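PDB 1IPA: RNA 2'-o-ribose methyltransferase from Thermus thermophilus, which probably methylates the 2'-hydroxyl of ribose in RNA, using S-adenosylmethionine as methyl donor, as a knotted methyltransferase of the TrmH family. Local coordinates for residues Trp202-Arg207 and Thr231-Pro236; Ile118-Gly123 and Asp181-His186; Pro127-Ala132 and Ser243-Val248; Ala15-Arg20 and Arg28-Gly33; Arg135-Ala140 and Phe167-Leu172. All blocks are in the same frame, centred on the assembly; numbering follows the deposited sequence.

Contact 1: Trp202-Arg207 and Thr231-Pro236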
# COMPACT_ATOMS: atom_id res chain seq x y z
N TRP A 202 17.01 17.62 -4.11
CA TRP A 202 16.55 18.54 -5.16
C TRP A 202 17.54 18.65 -6.31
O TRP A 202 17.17 19.08 -7.39
CB TRP A 202 16.37 19.96 -4.62
CG TRP A 202 15.32 20.11 -3.61
CD1 TRP A 202 13.98 19.92 -3.79
CD2 TRP A 202 15.50 20.49 -2.25
NE1 TRP A 202 13.32 20.18 -2.62
CE2 TRP A 202 14.23 20.53 -1.65
CE3 TRP A 202 16.62 20.82 -1.48
CZ2 TRP A 202 14.04 20.87 -0.31
CZ3 TRP A 202 16.43 21.16 -0.15
CH2 TRP A 202 15.15 21.18 0.42
N GLU A 203 18.79 18.30 -6.05
CA GLU A 203 19.84 18.40 -7.06
C GLU A 203 19.96 17.20 -7.98
O GLU A 203 20.61 17.28 -9.03
CB GLU A 203 21.18 18.66 -6.38
CG GLU A 203 21.13 19.84 -5.44
CD GLU A 203 22.47 20.14 -4.82
OE1 GLU A 203 23.38 20.53 -5.57
OE2 GLU A 203 22.61 19.97 -3.58
N ALA A 204 19.35 16.09 -7.59
CA ALA A 204 19.40 14.90 -8.43
C ALA A 204 18.51 15.13 -9.64
O ALA A 204 17.61 15.96 -9.61
CB ALA A 204 18.91 13.70 -7.66
N ASN A 205 18.78 14.40 -10.72
CA ASN A 205 18.03 14.49 -11.96
C ASN A 205 17.03 13.34 -11.97
O ASN A 205 17.40 12.19 -12.25
CB ASN A 205 18.98 14.35 -13.16
CG ASN A 205 18.26 14.22 -14.49
OD1 ASN A 205 18.89 14.04 -15.52
ND2 ASN A 205 16.94 14.31 -14.46
N LEU A 206 15.77 13.64 -11.68
CA LEU A 206 14.75 12.61 -11.64
C LEU A 206 13.97 12.44 -12.94
O LEU A 206 12.75 12.26 -12.93
CB LEU A 206 13.80 12.89 -10.46
CG LEU A 206 14.55 13.12 -9.14
CD1 LEU A 206 13.56 13.37 -8.02
CD2 LEU A 206 15.41 11.91 -8.81
N ARG A 207 14.69 12.49 -14.06
CA ARG A 207 14.10 12.32 -15.39
C ARG A 207 13.31 11.01 -15.46
O ARG A 207 13.83 9.95 -15.11
CB ARG A 207 15.19 12.35 -16.46
CG ARG A 207 14.84 11.55 -17.72
CD ARG A 207 15.66 11.99 -18.93
NE ARG A 207 15.25 13.32 -19.41
CZ ARG A 207 14.03 13.62 -19.83
NH1 ARG A 207 13.07 12.70 -19.83
NH2 ARG A 207 13.75 14.86 -20.23
N THR A 231 23.44 7.93 -8.29
CA THR A 231 23.47 9.14 -7.49
C THR A 231 22.98 8.85 -6.08
O THR A 231 22.07 8.06 -5.89
CB THR A 231 22.54 10.23 -8.08
OG1 THR A 231 22.76 10.36 -9.48
CG2 THR A 231 22.81 11.57 -7.40
N GLN A 232 23.60 9.50 -5.10
CA GLN A 232 23.21 9.34 -3.71
C GLN A 232 22.71 10.70 -3.27
O GLN A 232 23.33 11.73 -3.56
CB GLN A 232 24.38 8.88 -2.86
CG GLN A 232 24.56 7.38 -2.90
CD GLN A 232 25.89 6.94 -2.34
OE1 GLN A 232 26.26 7.29 -1.22
NE2 GLN A 232 26.62 6.15 -3.13
N VAL A 233 21.60 10.71 -2.55
CA VAL A 233 21.00 11.97 -2.17
C VAL A 233 20.41 11.97 -0.75
O VAL A 233 20.13 10.92 -0.18
CB VAL A 233 19.94 12.30 -3.25
CG1 VAL A 233 18.54 12.24 -2.66
CG2 VAL A 233 20.25 13.61 -3.91
N ARG A 234 20.21 13.15 -0.19
CA ARG A 234 19.63 13.23 1.15
C ARG A 234 18.51 14.24 1.28
O ARG A 234 18.41 15.20 0.51
CB ARG A 234 20.71 13.53 2.20
CG ARG A 234 21.10 14.99 2.31
CD ARG A 234 22.00 15.22 3.50
NE ARG A 234 22.08 16.64 3.80
CZ ARG A 234 22.73 17.52 3.05
NH1 ARG A 234 23.36 17.11 1.96
NH2 ARG A 234 22.71 18.80 3.37
N ILE A 235 17.65 13.98 2.27
CA ILE A 235 16.53 14.85 2.58
C ILE A 235 16.99 15.65 3.79
O ILE A 235 17.11 15.12 4.88
CB ILE A 235 15.26 14.03 2.91
CG1 ILE A 235 14.77 13.31 1.64
CG2 ILE A 235 14.18 14.93 3.47
CD1 ILE A 235 13.68 12.30 1.88
N PRO A 236 17.25 16.94 3.59
CA PRO A 236 17.71 17.80 4.68
C PRO A 236 16.77 17.83 5.87
O PRO A 236 15.55 17.88 5.70
CB PRO A 236 17.87 19.15 4.00
CG PRO A 236 16.79 19.13 2.96
CD PRO A 236 16.92 17.74 2.39
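Ala204 and Val233 make the buried part of this contact, Trp202 and Pro236 the outer part. On the buried side the methyl of Ala204 points at the strand. It meets one branch of Val233, CB to CG2, at 4.0 Å. The backbones pass 7.1 Å apart here, from CA of Ala204 to CA of Val233, so two small groups are enough to bridge them. CG2 of Thr231 lies at the margin of the same methyl. Gln260 of helix 246-261 binds Ala204 O and Leu206 N and so ties the loop to that helix.

The outer side lies toward solvent, though its one touch is as close. The exposed indole of Trp202 reaches Pro236 with the far end of its six-membered ring. CH2 of Trp202 lies 3.7 Å from CG of Pro236, and CZ3 shares that carbon. The ring comes at the proline obliquely. CG of Trp202 is anti to its carbonyl carbon (chi1 -64°), and the indole reaches out to the proline.

The loop between strands 190-193 and 210-214 thus lies against an outermost strand of the parallel sheet, 231-233. No hydrogen bond crosses, so the two segments hold each other by apolar contact alone.

Contact 2: Ile118-Gly123 and Asp181-His186; sequences ILVAVG and DWIKQH
Ile118 opens the contact, touching Trp182 where the central strand 117-122 faces helix 176-185. Its CG1 is anti to the carbonyl carbon (chi1 -68°), and the chain runs on extended toward the helix. The tip atom CD1 meets CH2 of Trp182 at 4.0 Å. It comes at the edge of the indole, near the ring plane, and the two side chains approach from opposite directions. Leu146 of the neighbouring strand touches both of them.

Leu119 faces the other side of the sheet, where helices 127-140 and 246-261 pack. Val120 turns back to helix 176-185. Its CG2 lies 4.4 Å from CD1 of Ile183, a looser touch. That same CD1 also sits in plane at the edge of the Trp182 ring, so Ile183 packs beside the indole. Helices on both sides of a parallel sheet are the layering of the Rossmann-like methyltransferase domain.

At the helix end His186 folds back on Trp182. Its ND1 donates to Trp182 O at 3.2 Å with an almost straight angle of 174°, and the oxygen lies in the imidazole plane. This bond fixes the turn of the imidazole and holds ND1 over one face of the indole, offset toward its rim. His186 N reaches Trp182 O from the opposite face of the carbonyl plane.

No hydrogen bond joins strand and helix. The polar bonds stay within the helix end, and the join to the sheet rests on isoleucine, valine and tryptophan surfaces.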
# COMPACT_ATOMS: atom_id res chain seq x y z
N ILE A 118 9.77 4.88 -10.43
CA ILE A 118 9.73 3.72 -9.55
C ILE A 118 10.26 3.97 -8.15
O ILE A 118 11.32 4.57 -7.96
CB ILE A 118 10.53 2.56 -10.20
CG1 ILE A 118 9.78 2.06 -11.44
CG2 ILE A 118 10.72 1.43 -9.21
CD1 ILE A 118 10.63 1.25 -12.38
N LEU A 119 9.52 3.49 -7.15
CA LEU A 119 9.94 3.64 -5.77
C LEU A 119 10.40 2.30 -5.25
O LEU A 119 9.66 1.33 -5.31
CB LEU A 119 8.79 4.15 -4.89
CG LEU A 119 9.07 4.18 -3.39
CD1 LEU A 119 10.20 5.16 -3.13
CD2 LEU A 119 7.83 4.60 -2.62
N VAL A 120 11.62 2.23 -4.75
CA VAL A 120 12.13 0.99 -4.19
C VAL A 120 12.19 1.16 -2.68
O VAL A 120 12.95 1.98 -2.17
CB VAL A 120 13.55 0.66 -4.73
CG1 VAL A 120 14.04 -0.66 -4.15
CG2 VAL A 120 13.52 0.57 -6.25
N ALA A 121 11.38 0.40 -1.96
CA ALA A 121 11.36 0.48 -0.51
C ALA A 121 12.13 -0.69 0.08
O ALA A 121 11.85 -1.85 -0.22
CB ALA A 121 9.93 0.49 -0.00
N VAL A 122 13.11 -0.37 0.92
CA VAL A 122 13.97 -1.37 1.55
C VAL A 122 13.74 -1.44 3.06
O VAL A 122 13.71 -0.41 3.74
CB VAL A 122 15.46 -1.05 1.30
CG1 VAL A 122 16.35 -2.09 1.96
CG2 VAL A 122 15.74 -0.96 -0.20
N GLY A 123 13.61 -2.66 3.57
CA GLY A 123 13.40 -2.85 5.00
C GLY A 123 12.02 -2.46 5.47
O GLY A 123 11.81 -2.17 6.65
N ASP A 181 19.42 -6.87 -9.08
CA ASP A 181 19.75 -7.47 -10.37
C ASP A 181 18.72 -7.03 -11.39
O ASP A 181 19.03 -6.85 -12.57
CB ASP A 181 19.74 -9.00 -10.27
CG ASP A 181 20.79 -9.54 -9.31
OD1 ASP A 181 20.84 -10.77 -9.14
OD2 ASP A 181 21.56 -8.73 -8.74
N TRP A 182 17.49 -6.83 -10.93
CA TRP A 182 16.43 -6.39 -11.82
C TRP A 182 16.72 -4.98 -12.36
O TRP A 182 16.60 -4.73 -13.57
CB TRP A 182 15.09 -6.39 -11.08
CG TRP A 182 13.92 -6.05 -11.96
CD1 TRP A 182 13.27 -6.89 -12.82
CD2 TRP A 182 13.31 -4.77 -12.11
NE1 TRP A 182 12.30 -6.21 -13.50
CE2 TRP A 182 12.29 -4.90 -13.08
CE3 TRP A 182 13.52 -3.52 -11.52
CZ2 TRP A 182 11.49 -3.83 -13.48
CZ3 TRP A 182 12.72 -2.45 -11.92
CH2 TRP A 182 11.72 -2.61 -12.89
N ILE A 183 17.09 -4.08 -11.46
CA ILE A 183 17.39 -2.70 -11.82
C ILE A 183 18.42 -2.67 -12.95
O ILE A 183 18.19 -2.09 -14.01
CB ILE A 183 17.99 -1.91 -10.62
CG1 ILE A 183 17.08 -2.03 -9.39
CG2 ILE A 183 18.16 -0.44 -10.99
CD1 ILE A 183 15.75 -1.39 -9.55
N LYS A 184 19.56 -3.31 -12.71
CA LYS A 184 20.64 -3.36 -13.69
C LYS A 184 20.22 -4.06 -14.97
O LYS A 184 20.68 -3.72 -16.05
CB LYS A 184 21.87 -4.04 -13.08
CG LYS A 184 22.33 -3.37 -11.79
CD LYS A 184 22.53 -1.87 -12.01
CE LYS A 184 22.27 -1.05 -10.75
NZ LYS A 184 22.12 0.39 -11.09
N GLN A 185 19.33 -5.04 -14.83
CA GLN A 185 18.84 -5.79 -15.98
C GLN A 185 18.18 -4.87 -17.01
O GLN A 185 18.23 -5.13 -18.21
CB GLN A 185 17.85 -6.85 -15.51
CG GLN A 185 17.53 -7.91 -16.55
CD GLN A 185 18.79 -8.54 -17.10
OE1 GLN A 185 19.70 -8.90 -16.34
NE2 GLN A 185 18.85 -8.69 -18.42
N HIS A 186 17.57 -3.80 -16.53
CA HIS A 186 16.90 -2.86 -17.41
C HIS A 186 17.64 -1.53 -17.54
O HIS A 186 17.07 -0.54 -18.02
CB HIS A 186 15.46 -2.60 -16.94
CG HIS A 186 14.58 -3.80 -17.01
ND1 HIS A 186 14.65 -4.83 -16.10
CD2 HIS A 186 13.61 -4.14 -17.90
CE1 HIS A 186 13.76 -5.76 -16.42
NE2 HIS A 186 13.12 -5.36 -17.51

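Contact 3: Pro127-Ala132 and Ser243-Val248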
# COMPACT_ATOMS: atom_id res chain seq x y z
N PRO A 127 2.98 -3.47 7.72
CA PRO A 127 1.81 -3.34 6.85
C PRO A 127 1.23 -1.92 6.86
O PRO A 127 0.81 -1.41 5.83
CB PRO A 127 0.83 -4.36 7.42
CG PRO A 127 1.73 -5.40 8.02
CD PRO A 127 2.77 -4.55 8.70
N GLY A 128 1.20 -1.31 8.04
CA GLY A 128 0.70 0.05 8.14
C GLY A 128 1.59 0.97 7.33
O GLY A 128 1.10 1.79 6.55
N ASN A 129 2.91 0.82 7.51
CA ASN A 129 3.89 1.63 6.79
C ASN A 129 3.81 1.35 5.30
O ASN A 129 3.87 2.27 4.49
CB ASN A 129 5.31 1.32 7.27
CG ASN A 129 5.61 1.91 8.63
OD1 ASN A 129 6.72 1.77 9.16
ND2 ASN A 129 4.63 2.59 9.21
N LEU A 130 3.67 0.07 4.95
CA LEU A 130 3.56 -0.32 3.55
C LEU A 130 2.40 0.41 2.89
O LEU A 130 2.54 0.94 1.79
CB LEU A 130 3.35 -1.84 3.43
CG LEU A 130 3.00 -2.29 2.01
CD1 LEU A 130 4.15 -1.94 1.06
CD2 LEU A 130 2.70 -3.79 2.01
N GLY A 131 1.26 0.42 3.56
CA GLY A 131 0.09 1.08 3.03
C GLY A 131 0.28 2.58 2.87
O GLY A 131 -0.10 3.14 1.84
N ALA A 132 0.85 3.23 3.88
CA ALA A 132 1.07 4.68 3.81
C ALA A 132 2.00 5.00 2.64
O ALA A 132 1.77 5.96 1.91
CB ALA A 132 1.66 5.20 5.14
N SER A 243 14.82 11.86 11.77
CA SER A 243 14.31 11.15 10.61
C SER A 243 12.83 11.39 10.39
O SER A 243 12.16 12.06 11.17
CB SER A 243 14.55 9.65 10.78
OG SER A 243 13.85 9.15 11.91
N LEU A 244 12.32 10.83 9.30
CA LEU A 244 10.92 10.95 8.94
C LEU A 244 10.35 9.57 8.63
O LEU A 244 11.09 8.64 8.32
CB LEU A 244 10.75 11.83 7.70
CG LEU A 244 11.15 13.31 7.78
CD1 LEU A 244 11.25 13.88 6.39
CD2 LEU A 244 10.13 14.08 8.61
N ASN A 245 9.03 9.46 8.74
CA ASN A 245 8.33 8.24 8.42
C ASN A 245 8.68 7.99 6.96
O ASN A 245 8.87 8.94 6.20
CB ASN A 245 6.82 8.48 8.57
CG ASN A 245 6.00 7.23 8.34
OD1 ASN A 245 5.95 6.68 7.24
ND2 ASN A 245 5.34 6.76 9.40
N VAL A 246 8.79 6.72 6.56
CA VAL A 246 9.14 6.38 5.18
C VAL A 246 8.09 6.87 4.17
O VAL A 246 8.42 7.22 3.04
CB VAL A 246 9.34 4.86 5.00
CG1 VAL A 246 10.57 4.39 5.74
CG2 VAL A 246 8.14 4.11 5.52
N SER A 247 6.83 6.91 4.58
CA SER A 247 5.78 7.37 3.67
C SER A 247 5.95 8.86 3.38
O SER A 247 5.64 9.32 2.28
CB SER A 247 4.40 7.09 4.26
OG SER A 247 4.09 7.97 5.32
N VAL A 248 6.46 9.61 4.36
CA VAL A 248 6.69 11.03 4.16
C VAL A 248 7.90 11.23 3.24
O VAL A 248 7.87 12.07 2.33
CB VAL A 248 6.93 11.77 5.51
CG1 VAL A 248 7.28 13.23 5.24
CG2 VAL A 248 5.68 11.70 6.38
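Ser247 packs on Ala132 where helix 127-140 meets the start of helix 246-261. CB of Ser247 lies 3.4 Å from CB of Ala132. The backbones come close here, 5.4 Å from CA of Ala132 to CA of Ser247, which leaves room for small side chains only. The same CB also meets the carbonyl carbon of Ala132, at 3.6 Å. The next atom, OG, sits between the backbone N and the carbonyl carbon of its own residue (chi1 73°). From there it brushes CB of Ala132 at 3.7 Å and donates to OD1 of Asn245 at 3.0 Å.

Asn245 is the N-cap of helix 246-261. Its OD1 takes Ser247 N at 2.8 Å, in the carbonyl plane and on a lone pair, while OG comes from above that plane. In the knotted methyltransferases of this class the C-terminal part of the domain threads through the trefoil knot, and this helix start belongs to that part. With an alanine at Ser247, OD1 of Asn245 loses its second donor, and the cap side chain would probably be less firmly held.

Asn129, on the turn before Ala132, lies beside the same helix start. Its CB meets CG2 of Val246 at 4.3 Å, and its amide lies near that of Asn245 with no hydrogen bond between them. Leu124 touches both Asn129 and Val246. Further along helix 127-140, Ser136 OG binds Ser247 O.

Contact 4: Ala15-Arg20 and Arg28-Gly33; sequences ARLLER and RFLIEG
Leu17 and Phe29 mark the closest backbone approach, 5.8 Å from CA to CA, where the helical turn after helix 9-15 passes strand 28-32. Leu17 carries most of the contact. Its CB rests on Leu30, 4.0 Å from CG, and the two leucine side chains cross at about a right angle. CG of Leu17 lies 3.7 Å from Arg28 O, so the branched end sits on the strand backbone as well as on side chains. CD2 of Leu17 meets CD2 of Leu30 at 4.1 Å. Both torsions of Leu17 (chi1 -92°, chi2 20°) are away from staggered values, so the exact placing of its two methyls is less certain.

Leu18 adds a smaller touch: its CD2 lies 4.1 Å from CD1 of Leu30, the branch that also meets CB of Leu17. The polar link is a water. It donates to Leu17 O at 2.8 Å and accepts from Leu30 N at 3.0 Å. Arg23 also binds Leu17 O. A serine in place of Leu17 would probably open a gap over Arg28 O and leave Leu30 without the apolar surface that Leu17 gives it.

Strand 28-32 is an outermost strand of the mixed sheet in the N-terminal, eL30-like domain, which probably helps to bind RNA. Strand 96-101 pairs with it, and Leu99 there also touches Leu17. Ile31 packs on helix 34-42, and the guanidinium of Arg28 forms a salt bridge with Glu48 on strand 47-53.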
# COMPACT_ATOMS: atom_id res chain seq x y z
N ALA A 15 -14.05 -13.15 11.29
CA ALA A 15 -12.98 -12.62 12.15
C ALA A 15 -11.62 -13.29 11.89
O ALA A 15 -10.57 -12.66 12.04
CB ALA A 15 -13.36 -12.76 13.63
N ARG A 16 -11.65 -14.55 11.49
CA ARG A 16 -10.42 -15.28 11.20
C ARG A 16 -9.65 -14.62 10.06
O ARG A 16 -8.43 -14.76 9.95
CB ARG A 16 -10.75 -16.73 10.83
CG ARG A 16 -11.05 -17.65 12.01
CD ARG A 16 -11.84 -18.88 11.55
NE ARG A 16 -11.33 -19.41 10.29
CZ ARG A 16 -10.34 -20.30 10.18
NH1 ARG A 16 -9.75 -20.77 11.27
NH2 ARG A 16 -9.93 -20.70 8.99
N LEU A 17 -10.36 -13.90 9.21
CA LEU A 17 -9.73 -13.24 8.07
C LEU A 17 -8.81 -12.10 8.50
O LEU A 17 -8.12 -11.51 7.67
CB LEU A 17 -10.80 -12.74 7.09
CG LEU A 17 -11.27 -13.62 5.92
CD1 LEU A 17 -10.95 -15.10 6.13
CD2 LEU A 17 -12.76 -13.40 5.73
N LEU A 18 -8.79 -11.78 9.80
CA LEU A 18 -7.90 -10.72 10.27
C LEU A 18 -6.46 -11.22 10.28
O LEU A 18 -5.52 -10.43 10.30
CB LEU A 18 -8.31 -10.22 11.66
CG LEU A 18 -9.64 -9.46 11.67
CD1 LEU A 18 -9.96 -8.99 13.07
CD2 LEU A 18 -9.57 -8.28 10.72
N GLU A 19 -6.30 -12.54 10.24
CA GLU A 19 -4.97 -13.14 10.23
C GLU A 19 -4.61 -13.59 8.80
O GLU A 19 -5.47 -14.06 8.06
CB GLU A 19 -4.94 -14.29 11.22
CG GLU A 19 -5.07 -13.79 12.65
CD GLU A 19 -5.43 -14.89 13.63
OE1 GLU A 19 -4.70 -15.90 13.67
OE2 GLU A 19 -6.43 -14.72 14.36
N ARG A 20 -3.34 -13.44 8.43
CA ARG A 20 -2.92 -13.78 7.07
C ARG A 20 -3.10 -15.22 6.60
O ARG A 20 -3.60 -15.44 5.51
CB ARG A 20 -1.47 -13.37 6.82
CG ARG A 20 -1.04 -13.72 5.40
CD ARG A 20 0.27 -13.08 4.98
NE ARG A 20 0.47 -13.26 3.54
CZ ARG A 20 1.46 -12.73 2.83
NH1 ARG A 20 2.37 -11.97 3.43
NH2 ARG A 20 1.54 -12.95 1.53
N ARG A 28 -9.87 -15.31 0.72
CA ARG A 28 -10.85 -14.28 1.01
C ARG A 28 -10.29 -13.25 1.98
O ARG A 28 -9.37 -13.54 2.75
CB ARG A 28 -12.13 -14.91 1.54
CG ARG A 28 -12.93 -15.56 0.44
CD ARG A 28 -14.09 -16.37 0.95
NE ARG A 28 -14.94 -16.82 -0.15
CZ ARG A 28 -14.56 -17.66 -1.10
NH1 ARG A 28 -13.33 -18.16 -1.10
NH2 ARG A 28 -15.40 -18.00 -2.06
N PHE A 29 -10.83 -12.03 1.93
CA PHE A 29 -10.37 -10.97 2.81
C PHE A 29 -11.46 -9.92 2.99
O PHE A 29 -12.37 -9.80 2.17
CB PHE A 29 -9.07 -10.33 2.29
CG PHE A 29 -9.22 -9.64 0.96
CD1 PHE A 29 -9.22 -8.24 0.88
CD2 PHE A 29 -9.33 -10.37 -0.23
CE1 PHE A 29 -9.33 -7.59 -0.34
CE2 PHE A 29 -9.44 -9.72 -1.46
CZ PHE A 29 -9.44 -8.32 -1.51
N LEU A 30 -11.35 -9.17 4.08
CA LEU A 30 -12.32 -8.15 4.41
C LEU A 30 -11.89 -6.80 3.90
O LEU A 30 -10.70 -6.48 3.84
CB LEU A 30 -12.50 -8.08 5.93
CG LEU A 30 -12.90 -9.39 6.62
CD1 LEU A 30 -12.63 -9.28 8.12
CD2 LEU A 30 -14.36 -9.69 6.34
N ILE A 31 -12.88 -6.00 3.51
CA ILE A 31 -12.60 -4.67 3.01
C ILE A 31 -13.48 -3.67 3.77
O ILE A 31 -14.67 -3.54 3.49
CB ILE A 31 -12.88 -4.58 1.51
CG1 ILE A 31 -12.08 -5.65 0.76
CG2 ILE A 31 -12.54 -3.18 1.01
CD1 ILE A 31 -12.29 -5.67 -0.77
N GLU A 32 -12.87 -2.99 4.74
CA GLU A 32 -13.56 -1.99 5.56
C GLU A 32 -13.52 -0.58 4.94
O GLU A 32 -12.45 -0.08 4.58
CB GLU A 32 -12.93 -1.97 6.96
CG GLU A 32 -13.33 -0.81 7.85
CD GLU A 32 -12.95 -1.04 9.33
OE1 GLU A 32 -11.85 -1.57 9.61
OE2 GLU A 32 -13.75 -0.67 10.22
N GLY A 33 -14.68 0.05 4.82
CA GLY A 33 -14.75 1.39 4.27
C GLY A 33 -15.37 1.47 2.89
O GLY A 33 -15.01 0.71 1.98
O HOH W 1 -9.13 -9.44 6.09

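Contact 5: Arg135-Ala140 and Phe167-Leu172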
# COMPACT_ATOMS: atom_id res chain seq x y z
N ARG A 135 0.30 4.82 -0.71
CA ARG A 135 -0.58 5.97 -0.87
C ARG A 135 0.23 7.16 -1.40
O ARG A 135 -0.21 7.86 -2.30
CB ARG A 135 -1.21 6.31 0.48
CG ARG A 135 -2.27 7.38 0.45
CD ARG A 135 -2.85 7.51 1.85
NE ARG A 135 -3.86 8.56 1.97
CZ ARG A 135 -4.41 8.90 3.12
NH1 ARG A 135 -4.05 8.28 4.24
NH2 ARG A 135 -5.33 9.86 3.16
N SER A 136 1.42 7.37 -0.84
CA SER A 136 2.28 8.46 -1.29
C SER A 136 2.77 8.22 -2.71
O SER A 136 2.83 9.14 -3.51
CB SER A 136 3.50 8.61 -0.37
OG SER A 136 3.14 9.18 0.87
N ALA A 137 3.12 6.98 -3.02
CA ALA A 137 3.59 6.64 -4.36
C ALA A 137 2.47 6.80 -5.40
O ALA A 137 2.71 7.22 -6.54
CB ALA A 137 4.12 5.23 -4.37
N ASP A 138 1.25 6.49 -5.01
CA ASP A 138 0.11 6.61 -5.91
C ASP A 138 -0.19 8.08 -6.21
O ASP A 138 -0.43 8.46 -7.36
CB ASP A 138 -1.12 5.95 -5.30
CG ASP A 138 -2.41 6.33 -6.02
OD1 ASP A 138 -2.75 5.68 -7.03
OD2 ASP A 138 -3.06 7.31 -5.58
N ALA A 139 -0.18 8.90 -5.16
CA ALA A 139 -0.47 10.31 -5.29
C ALA A 139 0.54 11.01 -6.20
O ALA A 139 0.18 11.86 -7.01
CB ALA A 139 -0.49 10.97 -3.92
N ALA A 140 1.81 10.65 -6.04
CA ALA A 140 2.89 11.24 -6.83
C ALA A 140 2.87 10.75 -8.27
O ALA A 140 3.44 11.38 -9.15
CB ALA A 140 4.23 10.94 -6.18
N PHE A 167 -5.11 -1.98 -4.41
CA PHE A 167 -5.85 -2.75 -5.41
C PHE A 167 -5.50 -2.35 -6.84
O PHE A 167 -5.90 -3.03 -7.78
CB PHE A 167 -7.37 -2.56 -5.20
CG PHE A 167 -7.85 -2.95 -3.83
CD1 PHE A 167 -8.66 -2.10 -3.10
CD2 PHE A 167 -7.48 -4.17 -3.27
CE1 PHE A 167 -9.09 -2.45 -1.83
CE2 PHE A 167 -7.90 -4.53 -2.00
CZ PHE A 167 -8.71 -3.67 -1.28
N SER A 168 -4.75 -1.26 -7.01
CA SER A 168 -4.41 -0.78 -8.34
C SER A 168 -2.94 -0.41 -8.61
O SER A 168 -2.50 -0.46 -9.76
CB SER A 168 -5.31 0.42 -8.67
OG SER A 168 -5.25 1.40 -7.65
N LEU A 169 -2.19 -0.04 -7.58
CA LEU A 169 -0.78 0.33 -7.76
C LEU A 169 0.13 -0.89 -7.87
O LEU A 169 0.22 -1.68 -6.93
CB LEU A 169 -0.30 1.21 -6.61
CG LEU A 169 1.13 1.72 -6.78
CD1 LEU A 169 1.23 2.52 -8.07
CD2 LEU A 169 1.52 2.59 -5.58
N ARG A 170 0.82 -1.03 -9.00
CA ARG A 170 1.73 -2.15 -9.19
C ARG A 170 2.75 -2.20 -8.05
O ARG A 170 3.66 -1.38 -7.97
CB ARG A 170 2.45 -2.04 -10.53
CG ARG A 170 3.38 -3.22 -10.78
CD ARG A 170 4.29 -3.04 -11.99
NE ARG A 170 3.60 -3.20 -13.26
CZ ARG A 170 2.97 -2.22 -13.90
NH1 ARG A 170 2.93 -1.00 -13.39
NH2 ARG A 170 2.37 -2.46 -15.07
N THR A 171 2.57 -3.18 -7.17
CA THR A 171 3.44 -3.35 -6.02
C THR A 171 4.05 -4.74 -6.04
O THR A 171 3.33 -5.73 -5.94
CB THR A 171 2.63 -3.18 -4.74
OG1 THR A 171 1.91 -1.95 -4.81
CG2 THR A 171 3.54 -3.18 -3.53
N LEU A 172 5.37 -4.81 -6.16
CA LEU A 172 6.07 -6.08 -6.21
C LEU A 172 7.12 -6.28 -5.12
O LEU A 172 7.71 -5.32 -4.62
CB LEU A 172 6.75 -6.27 -7.57
CG LEU A 172 5.96 -6.05 -8.87
CD1 LEU A 172 4.59 -6.69 -8.77
CD2 LEU A 172 5.84 -4.57 -9.12
O HOH W 2 -3.63 3.26 -8.50
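Apolar packing of Leu169 on Ala137 joins helix 127-140 to the lead-in of strand 171-174, the outermost strand at one end of the parallel sheet. One leucine branch does the work. CD2 of Leu169 meets the methyl CB of Ala137 at 3.9 Å. It also lies 4.0 Å from the backbone N of Asp138 and 4.3 Å from CB of Asp138, so the branch settles against the helix surface between the two residues. With chi1 at -176°, CG of Leu169 swings opposite the backbone N, and its CD2 branch reaches the helix.

The polar side of the contact runs through a water. The water donates to OD1 of Asp138 at 3.0 Å and lies 2.6 Å from OG of Ser168. Ser168 OG is also hydrogen-bonded to Val165 O, so the hydroxyl has a second partner close by in the chain. Within the second segment OG1 of Thr171 donates to Leu169 O at 2.7 Å, from above the carbonyl plane, a bond that spans Arg170.

Strand 144-148 pairs with strand 171-174 and adds Val145 to this patch. Val145 touches both Leu169 and Ala137, and its backbone bonds to Arg170 and Leu172. Leu254 of helix 246-261 also packs on Ala137.

Overall arrangement
Contacts 1, 2, 3 and 5 all lie in the methyltransferase domain, while contact 4 lies in the N-terminal domain. Contacts 2 and 4 are buried. Contact 3 is at the surface, and contacts 1 and 5 are partly buried. Contacts 1, 2 and 5 reach the same parallel sheet, at strand 231-233, the central strand 117-122 and strand 171-174. Contacts 3 and 5 share helix 127-140. Contacts 1 and 2 are apolar across their segments. Contacts 4 and 5 add a bridging water, and contact 3 sets a polar helix cap beside a close alanine-serine touch. One place where the domains meet is Phe167 of contact 5, on which Phe29 and Ile31 of contact 4 pack.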